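Long-range contacts in putative polysaccharide deacetylase (PDB 5JP6), which probably removes acetyl groups from peptidoglycan as a zinc-binding deacetylase of carbohydrate esterase family 4: residues F146-Q151 / E193-A198; K169-T174 / Y357-L362; L188-E193 / I344-L349; G297-N302 / R329-F334. The protein carries 1 engineered substitution. All blocks are in the same frame, centred on the assembly; numbering follows the deposited sequence. Where two conformers were deposited one is given.

Interaction 1 (F146-Q151 / E193-A198); sequences FPDNTQ and EVNAKA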
# COMPACT_ATOMS: atom_id res chain seq x y z
N PHE A 146 12.71 2.46 -18.82
CA PHE A 146 13.58 1.48 -18.19
C PHE A 146 13.60 0.24 -19.14
O PHE A 146 12.57 -0.14 -19.72
CB PHE A 146 13.03 1.04 -16.80
CG PHE A 146 13.18 2.07 -15.70
CD1 PHE A 146 14.44 2.36 -15.17
CD2 PHE A 146 12.06 2.72 -15.14
CE1 PHE A 146 14.58 3.27 -14.14
CE2 PHE A 146 12.24 3.64 -14.11
CZ PHE A 146 13.49 3.91 -13.62
N PRO A 147 14.77 -0.40 -19.28
CA PRO A 147 14.79 -1.67 -20.02
C PRO A 147 14.00 -2.75 -19.34
O PRO A 147 13.84 -2.74 -18.12
CB PRO A 147 16.28 -2.06 -20.04
CG PRO A 147 16.92 -1.29 -18.94
CD PRO A 147 16.06 -0.09 -18.63
N ASP A 148 13.47 -3.70 -20.11
CA ASP A 148 12.95 -4.89 -19.47
C ASP A 148 14.03 -5.57 -18.62
O ASP A 148 15.20 -5.70 -19.02
CB ASP A 148 12.50 -5.91 -20.52
CG ASP A 148 11.30 -5.46 -21.35
OD1 ASP A 148 10.48 -4.64 -20.89
OD2 ASP A 148 11.19 -5.96 -22.50
N ASN A 149 13.61 -5.98 -17.43
CA ASN A 149 14.47 -6.69 -16.50
C ASN A 149 13.65 -7.52 -15.54
O ASN A 149 13.32 -7.08 -14.46
CB ASN A 149 15.34 -5.70 -15.74
CG ASN A 149 16.55 -6.35 -15.10
OD1 ASN A 149 16.57 -7.57 -14.83
ND2 ASN A 149 17.56 -5.54 -14.84
N THR A 150 13.29 -8.71 -16.00
CA THR A 150 12.54 -9.68 -15.22
C THR A 150 13.47 -10.82 -14.88
O THR A 150 14.06 -11.44 -15.76
CB THR A 150 11.28 -10.15 -15.98
OG1 THR A 150 10.40 -8.99 -16.17
CG2 THR A 150 10.56 -11.23 -15.24
N GLN A 151 13.55 -11.14 -13.57
CA GLN A 151 14.44 -12.13 -13.05
C GLN A 151 13.62 -13.20 -12.34
O GLN A 151 12.79 -12.92 -11.47
CB GLN A 151 15.45 -11.49 -12.13
CG GLN A 151 16.41 -10.55 -12.87
CD GLN A 151 17.42 -9.89 -11.96
OE1 GLN A 151 17.87 -10.45 -10.98
NE2 GLN A 151 17.79 -8.69 -12.31
N GLU A 193 4.24 4.32 -18.06
CA GLU A 193 4.88 5.39 -18.85
C GLU A 193 6.36 5.16 -19.07
O GLU A 193 6.92 5.62 -20.09
CB GLU A 193 4.80 6.78 -18.10
CG GLU A 193 3.50 7.40 -18.14
CD GLU A 193 3.41 8.66 -17.28
OE1 GLU A 193 4.15 8.97 -16.26
OE2 GLU A 193 2.48 9.32 -17.62
N VAL A 194 7.00 4.50 -18.10
CA VAL A 194 8.45 4.30 -18.13
C VAL A 194 8.84 2.81 -18.24
O VAL A 194 10.00 2.44 -18.02
CB VAL A 194 9.13 5.00 -16.93
CG1 VAL A 194 8.87 6.49 -16.97
CG2 VAL A 194 8.69 4.37 -15.60
N ASN A 195 7.86 1.96 -18.56
CA ASN A 195 8.10 0.51 -18.74
C ASN A 195 8.58 -0.18 -17.48
O ASN A 195 9.28 -1.16 -17.58
CB ASN A 195 9.04 0.24 -19.90
CG ASN A 195 9.13 -1.21 -20.28
OD1 ASN A 195 8.10 -1.88 -20.42
ND2 ASN A 195 10.34 -1.73 -20.43
N ALA A 196 8.19 0.34 -16.32
CA ALA A 196 8.54 -0.30 -15.06
C ALA A 196 7.50 -1.33 -14.67
O ALA A 196 6.29 -1.07 -14.78
CB ALA A 196 8.69 0.71 -13.93
N LYS A 197 7.96 -2.47 -14.17
CA LYS A 197 7.05 -3.49 -13.62
C LYS A 197 7.28 -3.53 -12.12
O LYS A 197 8.35 -3.17 -11.64
CB LYS A 197 7.34 -4.85 -14.25
CG LYS A 197 7.21 -4.86 -15.76
CD LYS A 197 5.79 -4.56 -16.22
CE LYS A 197 5.65 -4.70 -17.74
NZ LYS A 197 6.52 -3.73 -18.50
N ALA A 198 6.29 -4.02 -11.40
CA ALA A 198 6.31 -4.04 -9.93
C ALA A 198 5.61 -5.27 -9.39
O ALA A 198 4.92 -5.97 -10.10
CB ALA A 198 5.65 -2.77 -9.39
O HOH W 1 11.40 -2.60 -16.94
O HOH W 2 9.14 -4.99 -18.50
O HOH W 3 8.01 -4.02 -22.15
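Asn195 reaches across to Phe146 and Asp148 with a single amide nitrogen. Its ND2 donates to Phe146 O at 2.8 Å and to Asp148 OD1 at 2.9 Å. Both bonds are nearly straight, and both acceptors lie close to the amide plane, so the rotation of the amide is fixed. Asp148 OD1 is met from above its carboxylate plane. Asn195 CG stands anti to the backbone N (chi1 -170°), which carries it toward Phe146 and Asp148.

One backbone bond adds to this. Phe146 N donates to Val194 O at 2.8 Å, so the peptide groups on both sides of the Phe146 CA are tied to the other segment. Asn195 has a positive phi (63°) and is the C' residue of a Schellman motif that ends helix 183-193. The turn thus presents the Val194 carbonyl and the Asn195 amide together.

Three waters widen the polar contact. One joins Pro147 O to Asn195 O. A second links Asp148 OD1 to Lys197 NZ; the two charged groups are not in direct contact. The third bridges Asp148 OD1 and Asn195 OD1.

The apolar part is small. Phe146 and Val194 lie side by side and point the same way, with Phe146 CD2 3.8 Å from Val194 CG2. The same CD2 is 4.1 Å from Ala196 CB.

The Phe146 ring also packs on Leu352 and Tyr353 of helix 339-354 and meets Phe144 edge-to-face. The contact joins the loop leading into strand 150-153 to the turn between helix 183-193 and strand 199-202. Strand 150-153 then runs parallel to strand 358-364.

Interaction 2 (K169-T174 / Y357-L362); sequences KEVVLT and YSVVLL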
# COMPACT_ATOMS: atom_id res chain seq x y z
N LYS A 169 22.63 -1.56 -8.11
CA LYS A 169 21.81 -0.53 -8.75
C LYS A 169 20.54 -1.06 -9.40
O LYS A 169 19.94 -0.42 -10.25
CB LYS A 169 22.64 0.37 -9.67
CG LYS A 169 23.78 1.02 -8.90
CD LYS A 169 24.40 2.18 -9.59
CE LYS A 169 23.64 3.43 -9.28
NZ LYS A 169 24.38 4.59 -9.83
N GLU A 170 20.11 -2.22 -8.91
CA GLU A 170 18.79 -2.76 -9.27
C GLU A 170 17.87 -2.66 -8.06
O GLU A 170 18.26 -3.04 -6.95
CB GLU A 170 18.90 -4.20 -9.75
CG GLU A 170 19.61 -4.35 -11.08
CD GLU A 170 19.66 -5.77 -11.62
OE1 GLU A 170 19.46 -6.74 -10.84
OE2 GLU A 170 19.87 -5.89 -12.84
N VAL A 171 16.64 -2.19 -8.31
CA VAL A 171 15.62 -2.14 -7.27
C VAL A 171 14.33 -2.79 -7.75
O VAL A 171 13.97 -2.73 -8.93
CB VAL A 171 15.36 -0.73 -6.75
CG1 VAL A 171 16.60 -0.15 -6.10
CG2 VAL A 171 14.86 0.18 -7.86
N VAL A 172 13.67 -3.45 -6.81
CA VAL A 172 12.39 -4.10 -7.03
C VAL A 172 11.35 -3.27 -6.30
O VAL A 172 11.47 -3.03 -5.10
CB VAL A 172 12.37 -5.54 -6.47
CG1 VAL A 172 11.06 -6.25 -6.76
CG2 VAL A 172 13.51 -6.36 -6.99
N LEU A 173 10.38 -2.80 -7.05
CA LEU A 173 9.36 -1.97 -6.46
C LEU A 173 8.16 -2.80 -6.02
O LEU A 173 7.59 -3.57 -6.82
CB LEU A 173 8.91 -0.93 -7.47
CG LEU A 173 10.02 -0.03 -8.03
CD1 LEU A 173 9.41 1.03 -8.91
CD2 LEU A 173 10.92 0.57 -6.94
N THR A 174 7.80 -2.71 -4.74
CA THR A 174 6.73 -3.49 -4.19
C THR A 174 5.70 -2.64 -3.47
O THR A 174 6.03 -1.63 -2.83
CB THR A 174 7.26 -4.65 -3.31
OG1 THR A 174 7.68 -4.16 -2.02
CG2 THR A 174 8.37 -5.40 -3.96
N TYR A 357 19.77 3.82 -11.47
CA TYR A 357 19.14 2.60 -10.98
C TYR A 357 18.24 2.00 -12.12
O TYR A 357 17.73 2.73 -13.00
CB TYR A 357 18.38 2.85 -9.64
CG TYR A 357 19.28 3.12 -8.45
CD1 TYR A 357 19.73 4.41 -8.16
CD2 TYR A 357 19.72 2.09 -7.62
CE1 TYR A 357 20.60 4.63 -7.11
CE2 TYR A 357 20.59 2.34 -6.58
CZ TYR A 357 21.04 3.61 -6.35
OH TYR A 357 21.89 3.86 -5.28
N SER A 358 18.05 0.67 -12.08
CA SER A 358 17.16 -0.03 -12.97
C SER A 358 16.10 -0.79 -12.15
O SER A 358 16.36 -1.25 -11.05
CB SER A 358 17.94 -1.05 -13.81
OG SER A 358 18.96 -0.40 -14.52
N VAL A 359 14.87 -0.88 -12.68
CA VAL A 359 13.79 -1.54 -12.02
C VAL A 359 13.69 -3.00 -12.45
O VAL A 359 13.66 -3.31 -13.64
CB VAL A 359 12.45 -0.82 -12.25
CG1 VAL A 359 11.28 -1.62 -11.65
CG2 VAL A 359 12.49 0.59 -11.64
N VAL A 360 13.65 -3.90 -11.46
CA VAL A 360 13.61 -5.35 -11.70
C VAL A 360 12.30 -5.92 -11.21
O VAL A 360 11.86 -5.62 -10.11
CB VAL A 360 14.75 -6.05 -10.94
CG1 VAL A 360 14.62 -7.55 -10.99
CG2 VAL A 360 16.09 -5.60 -11.51
N LEU A 361 11.73 -6.82 -12.01
CA LEU A 361 10.59 -7.61 -11.58
C LEU A 361 11.07 -9.00 -11.18
O LEU A 361 11.79 -9.64 -11.95
CB LEU A 361 9.57 -7.76 -12.70
CG LEU A 361 8.28 -8.48 -12.35
CD1 LEU A 361 7.49 -7.74 -11.32
CD2 LEU A 361 7.48 -8.72 -13.63
N LEU A 362 10.69 -9.46 -9.99
CA LEU A 362 11.00 -10.85 -9.60
C LEU A 362 9.72 -11.66 -9.83
O LEU A 362 8.62 -11.21 -9.48
CB LEU A 362 11.41 -10.94 -8.12
CG LEU A 362 12.65 -10.13 -7.73
CD1 LEU A 362 12.87 -10.21 -6.23
CD2 LEU A 362 13.86 -10.60 -8.51
O HOH W 4 21.14 0.22 -13.23
O HOH W 5 9.80 -4.02 -9.50
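Lys169 lays its side chain across the ring of Tyr357 at about a right angle. A bend at chi3 (86°) brings CE over one face, where Lys169 CE is 4.0 Å from the centroid of the Tyr357 ring in a CH-pi contact. Any cation-pi attraction is long and weak. Lys169 NZ bonds instead to Arg355 O, and Tyr357 OH to Glu325.

Glu170 keeps CG anti to the carbonyl carbon (chi1 -68°) and is extended beyond it. Its flank from CB to the carboxylate covers Val360 CG2, with Glu170 CD 3.6 Å from that methyl. The carboxylate accepts hydrogen bonds from Ala167 N, Gln151 NE2 and Asn149 ND2.

Val172 CG2 packs on Leu362 CG at 3.9 Å. Leu173 CG meets Val359 CG1 at 4.1 Å.

The backbones pair as parallel strands. Ser358 N donates to Lys169 O, Val171 N to Ser358 O, and Val360 N to Val171 O at 2.8 Å. Strand 358-364 is interrupted at Val360. There a water bridges Leu173 N (2.8 Å) and Val360 O (2.7 Å).

Strand 170-176 lies between strands 358-364 and 330-335 at this end of the sheet, and then pairs with 199-202 through Leu173. Helix 339-354 covers the face carrying Val171, Leu173 and Tyr357, while strand 150-153 lies beyond strand 358-364.

Interaction 3 (L188-E193 / I344-L349); sequences LRALKE and IMPQFL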
# COMPACT_ATOMS: atom_id res chain seq x y z
N LEU A 188 -0.17 2.67 -11.53
CA LEU A 188 -0.07 1.92 -12.79
C LEU A 188 0.31 2.83 -13.95
O LEU A 188 1.14 2.47 -14.78
CB LEU A 188 -1.37 1.20 -13.11
CG LEU A 188 -1.76 0.05 -12.20
CD1 LEU A 188 -3.10 -0.54 -12.59
CD2 LEU A 188 -0.70 -1.06 -12.19
N ARG A 189 -0.31 4.01 -14.02
CA ARG A 189 -0.00 4.94 -15.12
C ARG A 189 1.46 5.34 -15.07
O ARG A 189 2.15 5.36 -16.08
CB ARG A 189 -0.87 6.18 -15.06
CG ARG A 189 -2.32 5.91 -15.36
CD ARG A 189 -3.10 7.19 -15.50
NE ARG A 189 -3.39 7.83 -14.21
CZ ARG A 189 -4.45 7.59 -13.44
NH1 ARG A 189 -5.33 6.65 -13.76
NH2 ARG A 189 -4.62 8.27 -12.31
N ALA A 190 1.92 5.63 -13.87
CA ALA A 190 3.32 6.08 -13.70
C ALA A 190 4.30 4.98 -14.10
O ALA A 190 5.29 5.22 -14.80
CB ALA A 190 3.56 6.52 -12.27
N LEU A 191 4.02 3.76 -13.67
CA LEU A 191 4.88 2.63 -14.01
C LEU A 191 4.90 2.39 -15.50
O LEU A 191 5.96 2.17 -16.10
CB LEU A 191 4.43 1.37 -13.26
CG LEU A 191 4.59 1.39 -11.74
CD1 LEU A 191 3.84 0.23 -11.11
CD2 LEU A 191 6.04 1.33 -11.31
N LYS A 192 3.72 2.37 -16.10
CA LYS A 192 3.59 2.03 -17.50
C LYS A 192 4.32 3.03 -18.40
O LYS A 192 4.93 2.64 -19.42
CB LYS A 192 2.13 1.88 -17.92
CG LYS A 192 1.96 1.39 -19.35
CD LYS A 192 0.49 1.15 -19.68
CE LYS A 192 0.38 0.73 -21.14
NZ LYS A 192 -1.01 0.72 -21.67
N GLU A 193 4.24 4.32 -18.06
CA GLU A 193 4.88 5.39 -18.85
C GLU A 193 6.36 5.16 -19.07
O GLU A 193 6.92 5.62 -20.09
CB GLU A 193 4.80 6.78 -18.10
CG GLU A 193 3.50 7.40 -18.14
CD GLU A 193 3.41 8.66 -17.28
OE1 GLU A 193 4.15 8.97 -16.26
OE2 GLU A 193 2.48 9.32 -17.62
N ILE A 344 3.90 11.02 -5.74
CA ILE A 344 5.33 11.15 -5.99
C ILE A 344 5.90 10.11 -6.95
O ILE A 344 7.09 10.17 -7.28
CB ILE A 344 6.17 11.14 -4.69
CG1 ILE A 344 6.11 9.78 -3.98
CG2 ILE A 344 5.72 12.28 -3.77
CD1 ILE A 344 7.40 9.40 -3.31
N MET A 345 5.05 9.21 -7.45
CA MET A 345 5.60 8.07 -8.19
C MET A 345 6.32 8.48 -9.49
O MET A 345 7.45 8.02 -9.74
CB MET A 345 4.55 6.99 -8.41
CG MET A 345 5.12 5.66 -8.93
SD MET A 345 6.43 4.94 -7.89
CE MET A 345 5.65 4.86 -6.28
N PRO A 346 5.71 9.37 -10.31
CA PRO A 346 6.48 9.77 -11.51
C PRO A 346 7.83 10.40 -11.18
O PRO A 346 8.84 10.09 -11.81
CB PRO A 346 5.54 10.77 -12.19
CG PRO A 346 4.17 10.33 -11.77
CD PRO A 346 4.31 9.89 -10.33
N GLN A 347 7.86 11.22 -10.14
CA GLN A 347 9.06 11.90 -9.74
C GLN A 347 10.11 10.87 -9.21
O GLN A 347 11.33 10.95 -9.51
CB GLN A 347 8.74 12.94 -8.69
CG GLN A 347 9.94 13.80 -8.33
CD GLN A 347 10.14 14.97 -9.30
OE1 GLN A 347 9.28 15.81 -9.38
NE2 GLN A 347 11.21 14.99 -10.05
N PHE A 348 9.64 9.90 -8.45
CA PHE A 348 10.49 8.85 -7.91
C PHE A 348 11.14 8.05 -9.02
O PHE A 348 12.34 7.78 -9.00
CB PHE A 348 9.68 7.93 -6.99
CG PHE A 348 10.44 6.73 -6.51
CD1 PHE A 348 11.45 6.86 -5.60
CD2 PHE A 348 10.17 5.45 -7.01
CE1 PHE A 348 12.15 5.75 -5.14
CE2 PHE A 348 10.90 4.36 -6.58
CZ PHE A 348 11.87 4.51 -5.64
N LEU A 349 10.33 7.65 -9.99
CA LEU A 349 10.83 6.90 -11.11
C LEU A 349 11.88 7.68 -11.92
O LEU A 349 12.88 7.11 -12.34
CB LEU A 349 9.66 6.42 -11.97
CG LEU A 349 8.69 5.43 -11.29
CD1 LEU A 349 7.40 5.27 -12.10
CD2 LEU A 349 9.37 4.11 -11.02
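Ala190 presses its methyl against Met345, Pro346 and Leu349, where two helices on the outside of the NodB-type (beta/alpha) barrel fold pack together. Their axes run nearly parallel, with a signed crossing angle of -25° and a closest approach of 9.0 Å.

The bump is Ala190 CB. It fits a shallow hollow on helix 339-354, walled by Met345 CG at 3.8 Å, by Pro346 CG at 3.9 Å and by Leu349 CD1 at 4.0 Å from that CB. Met345 CG is anti to its backbone N (chi1 -169°), which sets it against the Ala190 methyl. The bends at chi2 and chi3 then carry SD and CE away from Ala190.

Helix 339-354 is kinked here. Pro346 has no N-H to give to the turn before. Its ring instead stands beside Ala190, and CG and CD both touch the methyl.

The second bump comes from the opposite helix. The same Leu349 CD1 that closes the hollow also reaches past the methyl to the main chain of helix 183-193. Leu191 CD2 flanks it, and Leu173 of strand 170-176 underlies both leucines. In this position Leu349 CD1 lies 3.4 Å from Ala190 O.

Interaction 4 (G297-N302 / R329-F334); sequences GEFAWN and RGIVLF
Trp301 covers Leu333 with its indole and leans on Ile331 with its CB. Trp301 CB touches Ile331 O at 3.5 Å and Ile331 CG2 at 3.9 Å. CG sits between the backbone N and the carbonyl carbon (chi1 62°), and Trp301 CG meets Leu333 CB at 3.8 Å. CD1 rests on the same CB. Further out, Leu333 CD2 takes over. It lies over the centre of the six-membered ring as a CH-pi contact and is nearest to Trp301 CE2, at 3.6 Å. CZ2 and CH2 complete this patch. Trp301 NE1 is near the same methyl but gives its hydrogen bond to Glu304. The Phe299 and Ile331 side chains cross at about a right angle, CD2 touching CD1.

Asn302 supplies the polar grip. Its backbone N donates to Ile331 O at 3.1 Å. Its amide spans Gly330: OD1 accepts from Ile331 N at 2.8 Å, and ND2 donates to Arg329 O at 3.0 Å with that oxygen in the amide plane of Asn302. ND2 also bonds to Gln327. Gly330 adopts a glycine-only conformation (phi 131°), and Asn302 OD1 packs 3.2 Å from its CA.

The contact lies beside the metal site. Trp301 meets the ring of Tyr280, a zinc ligand, and Leu333 touches Asp176. Leu333 and Phe334 precede a histidine, matching the Leu-X-His motif of family 4 esterases, whose leucine lines the acetyl pocket in relatives.

Strand 330-335 is flanked by strands 170-176 and 303-304. Segment 297-302 leaves strand 297-299, which pairs with strands 275-277 and 160-161.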
# COMPACT_ATOMS: atom_id res chain seq x y z
N GLY A 297 6.93 -17.98 -2.10
CA GLY A 297 8.05 -17.14 -1.65
C GLY A 297 7.59 -16.16 -0.58
O GLY A 297 6.46 -15.70 -0.60
N GLU A 298 8.50 -15.88 0.36
CA GLU A 298 8.33 -14.98 1.49
C GLU A 298 9.14 -13.74 1.19
O GLU A 298 10.36 -13.77 1.11
CB GLU A 298 8.81 -15.64 2.78
CG GLU A 298 8.70 -14.76 4.02
CD GLU A 298 9.36 -15.33 5.25
OE1 GLU A 298 9.63 -16.59 5.23
OE2 GLU A 298 9.58 -14.63 6.23
N PHE A 299 8.47 -12.61 1.07
CA PHE A 299 9.11 -11.37 0.63
C PHE A 299 9.13 -10.38 1.78
O PHE A 299 8.08 -9.84 2.20
CB PHE A 299 8.41 -10.80 -0.60
CG PHE A 299 8.81 -11.50 -1.86
CD1 PHE A 299 8.31 -12.79 -2.14
CD2 PHE A 299 9.73 -10.93 -2.74
CE1 PHE A 299 8.74 -13.47 -3.24
CE2 PHE A 299 10.13 -11.63 -3.87
CZ PHE A 299 9.63 -12.89 -4.10
N ALA A 300 10.33 -10.08 2.25
CA ALA A 300 10.55 -8.97 3.16
C ALA A 300 11.03 -7.81 2.24
O ALA A 300 10.58 -7.70 1.11
CB ALA A 300 11.54 -9.36 4.24
N TRP A 301 11.89 -6.94 2.72
CA TRP A 301 12.36 -5.76 1.96
C TRP A 301 13.62 -5.26 2.68
O TRP A 301 13.87 -5.62 3.84
CB TRP A 301 11.31 -4.63 1.89
CG TRP A 301 10.97 -4.07 3.24
CD1 TRP A 301 11.54 -2.97 3.83
CD2 TRP A 301 10.01 -4.58 4.16
NE1 TRP A 301 11.02 -2.80 5.08
CE2 TRP A 301 10.07 -3.76 5.30
CE3 TRP A 301 9.13 -5.66 4.14
CZ2 TRP A 301 9.28 -3.98 6.40
CZ3 TRP A 301 8.34 -5.87 5.25
CH2 TRP A 301 8.43 -5.04 6.35
N ASN A 302 14.39 -4.41 2.00
CA ASN A 302 15.51 -3.72 2.66
C ASN A 302 15.52 -2.21 2.48
O ASN A 302 16.31 -1.54 3.11
CB ASN A 302 16.85 -4.29 2.22
CG ASN A 302 17.14 -4.03 0.77
OD1 ASN A 302 16.37 -4.38 -0.11
ND2 ASN A 302 18.28 -3.40 0.51
N ARG A 329 20.87 -1.34 -3.65
CA ARG A 329 20.07 -2.30 -4.42
C ARG A 329 19.03 -2.91 -3.48
O ARG A 329 19.15 -2.81 -2.25
CB ARG A 329 20.94 -3.44 -4.98
CG ARG A 329 21.28 -4.48 -3.92
CD ARG A 329 22.19 -5.54 -4.50
NE ARG A 329 23.56 -5.10 -4.59
CZ ARG A 329 24.53 -5.85 -5.12
NH1 ARG A 329 24.25 -7.04 -5.63
NH2 ARG A 329 25.76 -5.40 -5.14
N GLY A 330 18.03 -3.56 -4.05
CA GLY A 330 17.14 -4.39 -3.26
C GLY A 330 15.69 -4.13 -3.49
O GLY A 330 15.31 -3.81 -4.61
N ILE A 331 14.90 -4.39 -2.46
CA ILE A 331 13.45 -4.41 -2.53
C ILE A 331 12.91 -3.23 -1.75
O ILE A 331 13.22 -3.07 -0.56
CB ILE A 331 12.87 -5.73 -1.99
CG1 ILE A 331 13.32 -6.90 -2.86
CG2 ILE A 331 11.35 -5.67 -1.89
CD1 ILE A 331 12.92 -8.26 -2.34
N VAL A 332 12.11 -2.41 -2.44
CA VAL A 332 11.52 -1.21 -1.85
C VAL A 332 10.10 -1.49 -1.39
O VAL A 332 9.30 -2.02 -2.18
CB VAL A 332 11.46 -0.06 -2.88
CG1 VAL A 332 10.96 1.24 -2.21
CG2 VAL A 332 12.82 0.15 -3.52
N LEU A 333 9.78 -1.07 -0.17
CA LEU A 333 8.41 -1.18 0.36
C LEU A 333 7.63 0.14 0.20
O LEU A 333 7.99 1.14 0.85
CB LEU A 333 8.46 -1.53 1.84
CG LEU A 333 7.10 -1.62 2.52
CD1 LEU A 333 6.21 -2.72 1.93
CD2 LEU A 333 7.26 -1.83 4.03
N PHE A 334 6.57 0.08 -0.60
CA PHE A 334 5.58 1.17 -0.79
C PHE A 334 4.21 0.53 -0.42
O PHE A 334 4.04 -0.69 -0.38
CB PHE A 334 5.52 1.70 -2.22
CG PHE A 334 6.67 2.60 -2.63
CD1 PHE A 334 6.90 3.85 -2.00
CD2 PHE A 334 7.47 2.24 -3.70
CE1 PHE A 334 7.90 4.67 -2.45
CE2 PHE A 334 8.46 3.09 -4.17
CZ PHE A 334 8.68 4.27 -3.52

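From the N terminus, segment 146-151 comes first and meets 193-198, which closes interaction 1. Before it closes, segments 169-174 and 188-193 have already opened interactions 2 and 3; interaction 1 therefore crosses both, and it shares Glu193 with interaction 3. Interaction 4 opens later at 297-302 and closes first of the remaining three, at 329-334. Interaction 3 encloses it and closes at 344-349. Interaction 2 encloses both and closes last, at 357-362. Backbone bonds of Asn149 and Gln151 with Leu361 join strand 150-153 to strand 358-364, while Thr174 and Val172 tie interaction 2 to strand 330-335. Phe348 and Phe334 link interactions 3 and 4.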